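Cytochrome P450 RhF (Acinetobacter radioresistens, PDB 6RO8) is a cytochrome P450, present here as the heme domain of a longer protein, that probably acts as a heme-dependent monooxygenase inserting oxygen into organic substrates. Local coordinates at residues G62-V66 against D339-V344; T81-A87 against W320-T326; V164-E170 against M187-R191. All coordinates share one frame. Numbering follows the deposited sequence.

Contact 1. Residues G62-V66 against D339-V344; sequences GYWIV and DKLFLV
Two neighbouring strands, 63-66 and 340-343, run parallel with a twist of -29° between their axes, which approach to 4.3 Å. The register sets Trp64 beside Leu341 (CA-CA 4.5 Å), Ile65 beside Phe342 (CA-CA 5.0 Å) and Val66 beside Leu343 (CA-CA 5.1 Å). Backbone bonds alternate along the pair: Trp64 N to Lys340 O (2.7 Å), Phe342 N to Trp64 O (2.7 Å), Val66 N to Phe342 O (3.0 Å) and Val344 N to Val66 O (3.1 Å). Gly62, at phi 65°, holds the left-handed backbone conformation that glycine adopts most easily; with Tyr63 it forms a G1 beta bulge opposite Ser58.

The Tyr63 ring fills a hollow on the neighbouring strand. Lys340 CB lies over one of its faces, a CH-pi contact 3.5 Å from the ring centroid, and the Phe342 ring lies over the other, centroids 4.4 Å apart and planes inclined at 35°. Ile65 shares this side of the sheet: its CD1 lies 4.2 Å from Phe342 CB, and its CG2 meets Val344 CG2 at 3.9 Å. On the other side lie Trp64, Val66, Leu341 and Leu343. Leu341, in the mt rotamer, pushes CD2 to 3.4 Å from Trp64 CB, a bump under the root of the indole. Trp64 NE1 bonds weakly to Asp339 OD2 (3.1 Å), whose stronger partner is the backbone of Arg336. Val66 and Leu343 pack on helix 69-77, where apolar branched residues suit the buried surface. This is the one parallel pairing in the five-stranded mixed sheet of the P450 fold, joining the hairpin 55-66 to the central strand 340-343.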
loop_
_atom_site.group_PDB
_atom_site.type_symbol
_atom_site.label_atom_id
_atom_site.label_comp_id
_atom_site.label_asym_id
_atom_site.label_seq_id
_atom_site.Cartn_x
_atom_site.Cartn_y
_atom_site.Cartn_z
ATOM N N GLY A 62 -1.358 4.882 -20.912
ATOM C CA GLY A 62 -1.888 3.647 -21.451
ATOM C C GLY A 62 -2.921 2.958 -20.587
ATOM O O GLY A 62 -3.114 1.741 -20.715
ATOM N N TYR A 63 -3.610 3.697 -19.725
ATOM C CA TYR A 63 -4.502 3.101 -18.741
ATOM C C TYR A 63 -5.838 3.822 -18.763
ATOM O O TYR A 63 -5.894 5.039 -18.955
ATOM C CB TYR A 63 -3.902 3.174 -17.311
ATOM C CG TYR A 63 -3.100 1.963 -16.872
ATOM C CD1 TYR A 63 -1.809 1.749 -17.339
ATOM C CD2 TYR A 63 -3.621 1.056 -15.957
ATOM C CE1 TYR A 63 -1.072 0.658 -16.931
ATOM C CE2 TYR A 63 -2.884 -0.045 -15.538
ATOM C CZ TYR A 63 -1.614 -0.238 -16.032
ATOM O OH TYR A 63 -0.881 -1.339 -15.630
ATOM N N TRP A 64 -6.916 3.075 -18.579
ATOM C CA TRP A 64 -8.157 3.736 -18.220
ATOM C C TRP A 64 -8.040 4.279 -16.798
ATOM O O TRP A 64 -7.397 3.673 -15.925
ATOM C CB TRP A 64 -9.331 2.773 -18.324
ATOM C CG TRP A 64 -9.704 2.438 -19.731
ATOM C CD1 TRP A 64 -9.305 1.348 -20.450
ATOM C CD2 TRP A 64 -10.563 3.195 -20.587
ATOM N NE1 TRP A 64 -9.860 1.381 -21.710
ATOM C CE2 TRP A 64 -10.637 2.505 -21.820
ATOM C CE3 TRP A 64 -11.279 4.387 -20.434
ATOM C CZ2 TRP A 64 -11.397 2.970 -22.892
ATOM C CZ3 TRP A 64 -12.026 4.850 -21.502
ATOM C CH2 TRP A 64 -12.083 4.138 -22.716
ATOM N N ILE A 65 -8.632 5.447 -16.570
ATOM C CA ILE A 65 -8.662 6.042 -15.240
ATOM C C ILE A 65 -10.100 6.008 -14.723
ATOM O O ILE A 65 -11.032 6.441 -15.410
ATOM C CB ILE A 65 -8.091 7.473 -15.239
ATOM C CG1 ILE A 65 -6.754 7.538 -15.989
ATOM C CG2 ILE A 65 -7.974 7.988 -13.798
ATOM C CD1 ILE A 65 -5.540 7.155 -15.204
ATOM N N VAL A 66 -10.274 5.483 -13.517
ATOM C CA VAL A 66 -11.587 5.295 -12.907
ATOM C C VAL A 66 -11.588 6.093 -11.609
ATOM O O VAL A 66 -10.803 5.804 -10.698
ATOM C CB VAL A 66 -11.867 3.808 -12.673
ATOM C CG1 VAL A 66 -13.242 3.598 -12.147
ATOM C CG2 VAL A 66 -11.667 3.049 -13.977
ATOM N N ASP A 339 -7.518 -4.231 -21.976
ATOM C CA ASP A 339 -7.437 -2.869 -21.462
ATOM C C ASP A 339 -6.966 -2.888 -20.017
ATOM O O ASP A 339 -7.424 -3.703 -19.208
ATOM C CB ASP A 339 -8.798 -2.186 -21.530
ATOM C CG ASP A 339 -9.089 -1.590 -22.880
ATOM O OD1 ASP A 339 -8.139 -1.395 -23.661
ATOM O OD2 ASP A 339 -10.274 -1.330 -23.158
ATOM N N LYS A 340 -6.066 -1.968 -19.683
ATOM C CA LYS A 340 -5.579 -1.820 -18.319
ATOM C C LYS A 340 -6.289 -0.658 -17.641
ATOM O O LYS A 340 -6.477 0.401 -18.247
ATOM C CB LYS A 340 -4.065 -1.617 -18.312
ATOM C CG LYS A 340 -3.330 -2.819 -18.895
ATOM C CD LYS A 340 -1.844 -2.587 -19.004
ATOM C CE LYS A 340 -1.209 -3.565 -19.988
ATOM N NZ LYS A 340 -0.956 -4.891 -19.386
ATOM N N LEU A 341 -6.678 -0.864 -16.383
ATOM C CA LEU A 341 -7.454 0.104 -15.616
ATOM C C LEU A 341 -6.689 0.525 -14.367
ATOM O O LEU A 341 -6.149 -0.325 -13.640
ATOM C CB LEU A 341 -8.806 -0.488 -15.208
ATOM C CG LEU A 341 -9.561 -1.325 -16.249
ATOM C CD1 LEU A 341 -10.932 -1.717 -15.697
ATOM C CD2 LEU A 341 -9.728 -0.546 -17.525
ATOM N N PHE A 342 -6.658 1.831 -14.111
ATOM C CA PHE A 342 -6.274 2.375 -12.808
ATOM C C PHE A 342 -7.536 2.633 -12.002
ATOM O O PHE A 342 -8.388 3.430 -12.410
ATOM C CB PHE A 342 -5.465 3.664 -12.949
ATOM C CG PHE A 342 -3.994 3.451 -12.845
ATOM C CD1 PHE A 342 -3.448 2.917 -11.685
ATOM C CD2 PHE A 342 -3.161 3.740 -13.905
ATOM C CE1 PHE A 342 -2.085 2.696 -11.590
ATOM C CE2 PHE A 342 -1.806 3.514 -13.823
ATOM C CZ PHE A 342 -1.265 2.990 -12.666
ATOM N N LEU A 343 -7.674 1.932 -10.889
ATOM C CA LEU A 343 -8.757 2.183 -9.939
ATOM C C LEU A 343 -8.230 3.189 -8.926
ATOM O O LEU A 343 -7.510 2.808 -7.998
ATOM C CB LEU A 343 -9.175 0.891 -9.244
ATOM C CG LEU A 343 -10.058 -0.121 -9.984
ATOM C CD1 LEU A 343 -9.477 -0.541 -11.322
ATOM C CD2 LEU A 343 -10.339 -1.338 -9.094
ATOM N N VAL A 344 -8.563 4.474 -9.077
ATOM C CA VAL A 344 -7.935 5.508 -8.237
ATOM C C VAL A 344 -8.729 5.608 -6.936
ATOM O O VAL A 344 -9.623 6.442 -6.784
ATOM C CB VAL A 344 -7.816 6.846 -8.953
ATOM C CG1 VAL A 344 -7.050 7.822 -8.067
ATOM C CG2 VAL A 344 -7.095 6.661 -10.233
#

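Contact 2. Residues T81-A87 against W320-T326; sequences TFSACNA and WRRQVTT. With HEM (protoporphyrin IX containing Fe), chain B; HIS (histidine), chain C.
Strand 82-83 runs antiparallel to strand 320-324; from Ala84 the chain turns and folds over the start of that strand. Phe82 faces Val324 as a non-hydrogen-bonded pair (CA-CA 4.8 Å), and Ser83 faces Gln323 as a hydrogen-bonded pair (CA-CA 5.3 Å).

The backbone bonds are Ser83 N to Gln323 O (2.8 Å), Gln323 N to Ser83 O (2.9 Å) and Thr325 N to Thr81 O (3.0 Å). In the turn, Ala87 N bonds Ala84 O (2.8 Å), and Ser83 OG, also bonded to Asp117, accepts from Cys85 N (3.2 Å) in an ST turn. Asn86, chi1 near +60°, reaches back with a weak bond from ND2 to Arg322 O (3.0 Å).

Arg321 NH2 bonds weakly to Ala87 O (3.0 Å), and a water joins the same Ala87 O (2.6 Å) to Arg321 NE (2.5 Å); Arg321 NH1 goes to Glu89 O. Arginine suits position 322: its NH2 reaches propionate O1A of the heme (2.9 Å) and NH1 bonds Arg321 O (3.0 Å). Small Ala84 leaves that guanidinium room (CB to Arg322 NH1 3.9 Å). This sheet edge forms part of the heme pocket; as in other P450s basic residues bind the heme, Arg126 and His379 among them.

Apolar contacts are Phe82 CD1 to Val324 CG2 (3.9 Å) and Ala87 CB to Trp320 CE2 (4.2 Å). Over the Trp320 ring lie Ala87 O on one face and heme methyl CMA on the opposite one; Trp320 CH2 is 3.2 Å from CB of the bound histidine.

Strand 82-83 edges the sheet; strand 340-343 flanks 320-324 on its other side, and helix 69-77 packs against Phe82 and Arg322.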
loop_
_atom_site.group_PDB
_atom_site.type_symbol
_atom_site.label_atom_id
_atom_site.label_comp_id
_atom_site.label_asym_id
_atom_site.label_seq_id
_atom_site.Cartn_x
_atom_site.Cartn_y
_atom_site.Cartn_z
ATOM N N THR A 81 -14.102 -10.719 -14.836
ATOM C CA THR A 81 -13.952 -9.710 -15.884
ATOM C C THR A 81 -12.699 -8.868 -15.676
ATOM O O THR A 81 -11.885 -8.710 -16.593
ATOM C CB THR A 81 -15.171 -8.798 -15.918
ATOM O OG1 THR A 81 -16.345 -9.581 -15.683
ATOM C CG2 THR A 81 -15.271 -8.126 -17.281
ATOM N N PHE A 82 -12.543 -8.294 -14.484
ATOM C CA PHE A 82 -11.427 -7.405 -14.173
ATOM C C PHE A 82 -10.469 -8.156 -13.267
ATOM O O PHE A 82 -10.713 -8.296 -12.066
ATOM C CB PHE A 82 -11.933 -6.119 -13.539
ATOM C CG PHE A 82 -13.119 -5.566 -14.232
ATOM C CD1 PHE A 82 -12.986 -4.985 -15.477
ATOM C CD2 PHE A 82 -14.373 -5.670 -13.667
ATOM C CE1 PHE A 82 -14.075 -4.493 -16.135
ATOM C CE2 PHE A 82 -15.465 -5.180 -14.323
ATOM C CZ PHE A 82 -15.316 -4.589 -15.566
ATOM N N SER A 83 -9.379 -8.634 -13.841
ATOM C CA SER A 83 -8.477 -9.497 -13.107
ATOM C C SER A 83 -7.286 -8.714 -12.568
ATOM O O SER A 83 -6.900 -7.660 -13.085
ATOM C CB SER A 83 -7.983 -10.640 -13.988
ATOM O OG SER A 83 -6.685 -10.376 -14.495
ATOM N N ALA A 84 -6.694 -9.276 -11.526
ATOM C CA ALA A 84 -5.606 -8.675 -10.783
ATOM C C ALA A 84 -4.244 -8.948 -11.393
ATOM O O ALA A 84 -3.237 -8.571 -10.787
ATOM C CB ALA A 84 -5.630 -9.191 -9.342
ATOM N N CYS A 85 -4.189 -9.586 -12.572
ATOM C CA CYS A 85 -2.921 -10.094 -13.094
ATOM C C CYS A 85 -1.878 -8.992 -13.226
ATOM O O CYS A 85 -0.695 -9.218 -12.946
ATOM C CB CYS A 85 -3.148 -10.799 -14.430
ATOM S SG CYS A 85 -3.807 -9.782 -15.786
ATOM N N ASN A 86 -2.297 -7.784 -13.565
ATOM C CA ASN A 86 -1.364 -6.684 -13.707
ATOM C C ASN A 86 -1.081 -5.948 -12.398
ATOM O O ASN A 86 -0.344 -4.958 -12.428
ATOM C CB ASN A 86 -1.891 -5.689 -14.748
ATOM C CG ASN A 86 -3.183 -5.028 -14.311
ATOM O OD1 ASN A 86 -3.932 -5.574 -13.488
ATOM N ND2 ASN A 86 -3.437 -3.838 -14.826
ATOM N N ALA A 87 -1.611 -6.402 -11.254
ATOM C CA ALA A 87 -1.492 -5.609 -10.030
ATOM C C ALA A 87 -0.039 -5.390 -9.618
ATOM O O ALA A 87 0.262 -4.393 -8.949
ATOM C CB ALA A 87 -2.274 -6.257 -8.882
ATOM N N TRP A 320 -4.928 1.419 -7.494
ATOM C CA TRP A 320 -4.620 0.024 -7.761
ATOM C C TRP A 320 -5.073 -0.306 -9.188
ATOM O O TRP A 320 -5.701 0.513 -9.869
ATOM C CB TRP A 320 -5.280 -0.883 -6.706
ATOM C CG TRP A 320 -4.486 -2.107 -6.366
ATOM C CD1 TRP A 320 -4.912 -3.408 -6.460
ATOM C CD2 TRP A 320 -3.134 -2.163 -5.880
ATOM N NE1 TRP A 320 -3.905 -4.271 -6.073
ATOM C CE2 TRP A 320 -2.806 -3.535 -5.712
ATOM C CE3 TRP A 320 -2.163 -1.195 -5.587
ATOM C CZ2 TRP A 320 -1.558 -3.960 -5.246
ATOM C CZ3 TRP A 320 -0.911 -1.623 -5.143
ATOM C CH2 TRP A 320 -0.628 -2.995 -4.967
ATOM N N ARG A 321 -4.746 -1.503 -9.669
ATOM C CA ARG A 321 -4.854 -1.773 -11.098
ATOM C C ARG A 321 -5.629 -3.056 -11.389
ATOM O O ARG A 321 -5.632 -4.017 -10.601
ATOM C CB ARG A 321 -3.475 -1.858 -11.734
ATOM C CG ARG A 321 -2.692 -0.555 -11.699
ATOM C CD ARG A 321 -1.341 -0.748 -12.373
ATOM N NE ARG A 321 -0.414 -1.469 -11.514
ATOM C CZ ARG A 321 0.759 -1.958 -11.901
ATOM N NH1 ARG A 321 1.173 -1.830 -13.182
ATOM N NH2 ARG A 321 1.513 -2.584 -10.996
ATOM N N ARG A 322 -6.291 -3.057 -12.543
ATOM C CA ARG A 322 -7.001 -4.224 -13.035
ATOM C C ARG A 322 -6.723 -4.357 -14.522
ATOM O O ARG A 322 -6.366 -3.383 -15.193
ATOM C CB ARG A 322 -8.520 -4.125 -12.782
ATOM C CG ARG A 322 -8.930 -4.365 -11.347
ATOM C CD ARG A 322 -8.417 -5.709 -10.880
ATOM N NE ARG A 322 -8.935 -6.082 -9.564
ATOM C CZ ARG A 322 -8.222 -6.061 -8.439
ATOM N NH1 ARG A 322 -6.956 -5.670 -8.467
ATOM N NH2 ARG A 322 -8.772 -6.442 -7.297
ATOM N N GLN A 323 -6.879 -5.572 -15.040
ATOM C CA GLN A 323 -6.800 -5.815 -16.475
ATOM C C GLN A 323 -8.079 -6.481 -16.937
ATOM O O GLN A 323 -8.609 -7.358 -16.255
ATOM C CB GLN A 323 -5.614 -6.688 -16.865
ATOM C CG GLN A 323 -5.273 -6.524 -18.337
ATOM C CD GLN A 323 -3.988 -7.199 -18.743
ATOM O OE1 GLN A 323 -2.903 -6.805 -18.320
ATOM N NE2 GLN A 323 -4.101 -8.219 -19.585
ATOM N N VAL A 324 -8.567 -6.057 -18.087
ATOM C CA VAL A 324 -9.842 -6.521 -18.618
ATOM C C VAL A 324 -9.611 -7.792 -19.439
ATOM O O VAL A 324 -8.713 -7.849 -20.296
ATOM C CB VAL A 324 -10.509 -5.411 -19.448
ATOM C CG1 VAL A 324 -11.796 -5.890 -20.098
ATOM C CG2 VAL A 324 -10.758 -4.186 -18.560
ATOM N N THR A 325 -10.417 -8.821 -19.163
ATOM C CA THR A 325 -10.248 -10.147 -19.743
ATOM C C THR A 325 -11.254 -10.464 -20.843
ATOM O O THR A 325 -10.958 -11.286 -21.717
ATOM C CB THR A 325 -10.360 -11.209 -18.646
ATOM O OG1 THR A 325 -11.590 -11.012 -17.935
ATOM C CG2 THR A 325 -9.189 -11.099 -17.666
ATOM N N THR A 326 -12.443 -9.865 -20.805
ATOM C CA THR A 326 -13.389 -9.915 -21.912
ATOM C C THR A 326 -14.000 -8.534 -22.053
ATOM O O THR A 326 -14.004 -7.755 -21.102
ATOM C CB THR A 326 -14.495 -10.958 -21.692
ATOM O OG1 THR A 326 -15.346 -11.020 -22.855
ATOM C CG2 THR A 326 -15.317 -10.591 -20.464
HETATM C CHA HEM B . -4.200 -6.853 -0.641
HETATM C CHB HEM B . -3.686 -2.234 0.808
HETATM C CHC HEM B . -1.149 -3.644 4.726
HETATM C CHD HEM B . -1.286 -8.178 2.985
HETATM C C1A HEM B . -4.277 -5.477 -0.614
HETATM C C2A HEM B . -4.900 -4.614 -1.602
HETATM C C3A HEM B . -4.758 -3.354 -1.205
HETATM C C4A HEM B . -4.030 -3.346 0.053
HETATM C CMA HEM B . -5.284 -2.124 -1.974
HETATM C CAA HEM B . -5.622 -5.068 -2.890
HETATM C CBA HEM B . -7.108 -5.074 -2.586
HETATM C CGA HEM B . -7.910 -5.586 -3.751
HETATM O O1A HEM B . -7.313 -5.907 -4.808
HETATM O O2A HEM B . -9.152 -5.673 -3.607
HETATM C C1B HEM B . -3.043 -2.221 2.023
HETATM C C2B HEM B . -2.896 -1.065 2.886
HETATM C C3B HEM B . -2.178 -1.450 3.969
HETATM C C4B HEM B . -1.859 -2.864 3.824
HETATM C CMB HEM B . -3.482 0.333 2.550
HETATM C CAB HEM B . -1.748 -0.638 5.213
HETATM C CBB HEM B . -2.191 0.578 5.533
HETATM C C1C HEM B . -0.956 -5.002 4.603
HETATM C C2C HEM B . -0.223 -5.880 5.499
HETATM C C3C HEM B . -0.283 -7.132 4.991
HETATM C C4C HEM B . -1.046 -7.083 3.776
HETATM C CMC HEM B . 0.471 -5.402 6.793
HETATM C CAC HEM B . 0.301 -8.482 5.493
HETATM C CBC HEM B . 1.046 -8.581 6.595
HETATM C C1D HEM B . -2.055 -8.224 1.848
HETATM C C2D HEM B . -2.312 -9.399 1.051
HETATM C C3D HEM B . -3.122 -9.046 0.059
HETATM C C4D HEM B . -3.411 -7.622 0.184
HETATM C CMD HEM B . -1.754 -10.819 1.290
HETATM C CAD HEM B . -3.620 -10.011 -1.041
HETATM C CBD HEM B . -4.902 -10.728 -0.640
HETATM C CGD HEM B . -5.572 -11.269 -1.883
HETATM O O1D HEM B . -5.015 -11.085 -2.985
HETATM O O2D HEM B . -6.668 -11.876 -1.789
HETATM N NA HEM B . -3.747 -4.665 0.367
HETATM N NB HEM B . -2.400 -3.293 2.625
HETATM N NC HEM B . -1.437 -5.780 3.564
HETATM N ND HEM B . -2.744 -7.157 1.292
HETATM FE FE HEM B . -2.568 -5.232 1.994
HETATM N N HIS C . 2.170 -3.878 -2.109
HETATM C CA HIS C . 0.865 -3.399 -1.669
HETATM C C HIS C . 0.837 -3.178 -0.159
HETATM O O HIS C . -0.229 -2.886 0.399
HETATM C CB HIS C . -0.233 -4.383 -2.076
HETATM C CG HIS C . 0.151 -5.820 -1.908
HETATM N ND1 HIS C . -0.629 -6.723 -1.216
HETATM C CD2 HIS C . 1.234 -6.510 -2.338
HETATM C CE1 HIS C . -0.044 -7.908 -1.231
HETATM N NE2 HIS C . 1.088 -7.806 -1.905
HETATM O OXT HIS C . 1.864 -3.287 0.513
HETATM O O HOH W 1 -0.416 -1.883 -9.057
HETATM O O HOH W 2 -0.728 -5.063 0.621
#

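Contact 3. Residues V164-E170 against M187-R191; sequences VQEMLWE and MQELR
Trp169 lays its indole flat beneath the guanidinium of Arg191: centres are 3.5 Å apart, planes 22° apart, and Arg191 CZ sits 3.5 Å from the five-membered ring centroid, a cation-pi stack. The extended arginine (chi1 to chi3 all t) also carries CD over the six-membered ring, a CH-pi contact at 3.9 Å from its centroid. Trp169, with chi1 p, points toward the start of helix 187-202. Its NE1 donates to Gln165 OE1 (3.1 Å), one turn earlier. At the far rim, Trp169 CH2 meets Met187 CB (4.0 Å), and the flexible Met187 brings CE to 3.7 Å from Glu170 CG; the acid itself pairs with Lys151. Segment 164-168 is helical with a wider pi-type turn, and its axis lies 13.8 Å from that of 187-191 at 100°, so long side chains bridge the gap. Away from the annotated sites, this is a side-chain bridge, with an arginine-tryptophan stack at its core, from the junction between helices 163-168 and 170-179 to the start of helix 187-202 in the largely helical P450 fold.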
loop_
_atom_site.group_PDB
_atom_site.type_symbol
_atom_site.label_atom_id
_atom_site.label_comp_id
_atom_site.label_asym_id
_atom_site.label_seq_id
_atom_site.Cartn_x
_atom_site.Cartn_y
_atom_site.Cartn_z
ATOM N N VAL A 164 9.377 9.581 11.028
ATOM C CA VAL A 164 9.650 8.549 10.030
ATOM C C VAL A 164 10.928 7.807 10.397
ATOM O O VAL A 164 10.939 6.578 10.545
ATOM C CB VAL A 164 9.741 9.156 8.616
ATOM C CG1 VAL A 164 10.228 8.101 7.630
ATOM C CG2 VAL A 164 8.392 9.715 8.172
ATOM N N GLN A 165 12.010 8.554 10.600
ATOM C CA GLN A 165 13.295 7.946 10.911
ATOM C C GLN A 165 13.368 7.396 12.331
ATOM O O GLN A 165 14.108 6.438 12.564
ATOM C CB GLN A 165 14.426 8.945 10.662
ATOM C CG GLN A 165 15.722 8.273 10.218
ATOM C CD GLN A 165 15.512 7.207 9.133
ATOM O OE1 GLN A 165 16.028 6.084 9.242
ATOM N NE2 GLN A 165 14.752 7.557 8.079
ATOM N N GLU A 166 12.595 7.933 13.273
ATOM C CA GLU A 166 12.662 7.375 14.621
ATOM C C GLU A 166 11.926 6.045 14.720
ATOM O O GLU A 166 12.413 5.117 15.375
ATOM C CB GLU A 166 12.106 8.362 15.656
ATOM C CG GLU A 166 12.672 9.775 15.548
ATOM C CD GLU A 166 14.028 9.938 16.224
ATOM O OE1 GLU A 166 14.714 10.959 15.936
ATOM O OE2 GLU A 166 14.393 9.058 17.039
ATOM N N MET A 167 10.766 5.919 14.085
ATOM C CA MET A 167 9.965 4.732 14.362
ATOM C C MET A 167 9.084 4.304 13.189
ATOM O O MET A 167 8.798 3.108 13.039
ATOM C CB MET A 167 9.083 4.952 15.611
ATOM C CG MET A 167 8.140 6.159 15.519
ATOM S SD MET A 167 7.196 6.530 17.015
ATOM C CE MET A 167 6.970 4.941 17.722
ATOM N N LEU A 168 8.686 5.249 12.323
ATOM C CA LEU A 168 7.522 4.984 11.479
ATOM C C LEU A 168 7.810 3.963 10.374
ATOM O O LEU A 168 6.903 3.227 9.987
ATOM C CB LEU A 168 6.961 6.293 10.908
ATOM C CG LEU A 168 6.077 7.121 11.875
ATOM C CD1 LEU A 168 5.337 8.237 11.153
ATOM C CD2 LEU A 168 5.081 6.285 12.733
ATOM N N TRP A 169 9.040 3.872 9.856
ATOM C CA TRP A 169 9.323 2.766 8.944
ATOM C C TRP A 169 9.938 1.558 9.644
ATOM O O TRP A 169 9.690 0.414 9.242
ATOM C CB TRP A 169 10.230 3.222 7.791
ATOM C CG TRP A 169 11.678 3.339 8.103
ATOM C CD1 TRP A 169 12.346 4.470 8.471
ATOM C CD2 TRP A 169 12.661 2.295 8.038
ATOM N NE1 TRP A 169 13.685 4.195 8.657
ATOM C CE2 TRP A 169 13.903 2.866 8.403
ATOM C CE3 TRP A 169 12.612 0.930 7.721
ATOM C CZ2 TRP A 169 15.079 2.121 8.458
ATOM C CZ3 TRP A 169 13.775 0.196 7.776
ATOM C CH2 TRP A 169 14.994 0.791 8.142
ATOM N N GLU A 170 10.693 1.779 10.712
ATOM C CA GLU A 170 11.444 0.683 11.305
ATOM C C GLU A 170 10.531 -0.295 12.041
ATOM O O GLU A 170 10.718 -1.513 11.955
ATOM C CB GLU A 170 12.487 1.265 12.237
ATOM C CG GLU A 170 13.762 0.514 12.354
ATOM C CD GLU A 170 14.565 1.108 13.467
ATOM O OE1 GLU A 170 14.504 2.353 13.605
ATOM O OE2 GLU A 170 15.196 0.348 14.231
ATOM N N MET A 187 18.481 -3.792 8.165
ATOM C CA MET A 187 17.182 -3.196 7.916
ATOM C C MET A 187 17.269 -2.048 6.932
ATOM O O MET A 187 16.309 -1.799 6.195
ATOM C CB MET A 187 16.577 -2.719 9.226
ATOM C CG MET A 187 16.545 -3.812 10.245
ATOM S SD MET A 187 14.885 -4.438 10.461
ATOM C CE MET A 187 14.152 -3.003 11.244
ATOM N N GLN A 188 18.394 -1.333 6.913
ATOM C CA GLN A 188 18.588 -0.367 5.845
ATOM C C GLN A 188 18.708 -1.075 4.501
ATOM O O GLN A 188 18.253 -0.547 3.477
ATOM C CB GLN A 188 19.810 0.510 6.132
ATOM C CG GLN A 188 19.535 1.678 7.102
ATOM C CD GLN A 188 18.461 2.663 6.603
ATOM O OE1 GLN A 188 18.183 2.751 5.399
ATOM N NE2 GLN A 188 17.858 3.409 7.533
ATOM N N GLU A 189 19.271 -2.287 4.490
ATOM C CA GLU A 189 19.329 -3.066 3.258
ATOM C C GLU A 189 17.947 -3.578 2.869
ATOM O O GLU A 189 17.555 -3.518 1.696
ATOM C CB GLU A 189 20.306 -4.224 3.419
ATOM C CG GLU A 189 20.949 -4.679 2.120
ATOM C CD GLU A 189 21.871 -3.631 1.502
ATOM O OE1 GLU A 189 22.237 -2.652 2.197
ATOM O OE2 GLU A 189 22.232 -3.792 0.314
ATOM N N LEU A 190 17.198 -4.099 3.842
ATOM C CA LEU A 190 15.815 -4.469 3.577
ATOM C C LEU A 190 15.031 -3.278 3.068
ATOM O O LEU A 190 14.181 -3.412 2.178
ATOM C CB LEU A 190 15.165 -5.016 4.839
ATOM C CG LEU A 190 15.403 -6.506 5.018
ATOM C CD1 LEU A 190 15.303 -6.879 6.481
ATOM C CD2 LEU A 190 14.392 -7.249 4.198
ATOM N N ARG A 191 15.319 -2.096 3.618
ATOM C CA ARG A 191 14.603 -0.905 3.201
ATOM C C ARG A 191 14.863 -0.588 1.731
ATOM O O ARG A 191 13.918 -0.367 0.962
ATOM C CB ARG A 191 14.981 0.268 4.089
ATOM C CG ARG A 191 13.969 1.378 4.021
ATOM C CD ARG A 191 14.602 2.680 4.423
ATOM N NE ARG A 191 13.612 3.743 4.555
ATOM C CZ ARG A 191 13.789 4.836 5.291
ATOM N NH1 ARG A 191 14.919 5.002 5.974
ATOM N NH2 ARG A 191 12.837 5.760 5.346
#

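Overall arrangement
From the N terminus, strand 63-66 comes first, and contact 1 joins it to strand 340-343, closing the longest loop. Inside that loop contact 2 pairs residues 81-87 with 320-326, and contact 3, the short link between 164-170 and 187-191, is nested within both; none of the three cross. Contacts 1 and 2 have centres about 9 Å apart and share one sheet: strand 340-343 is hydrogen-bonded to strand 320-324, so the two pairings join early and late parts of the chain in one sheet, of which contact 2 reaches the heme. Contact 3 lies about 32 Å, centre to centre, from either, on the opposite side of the chain's centre, and joins residues 164-170 to the start of helix 187-202.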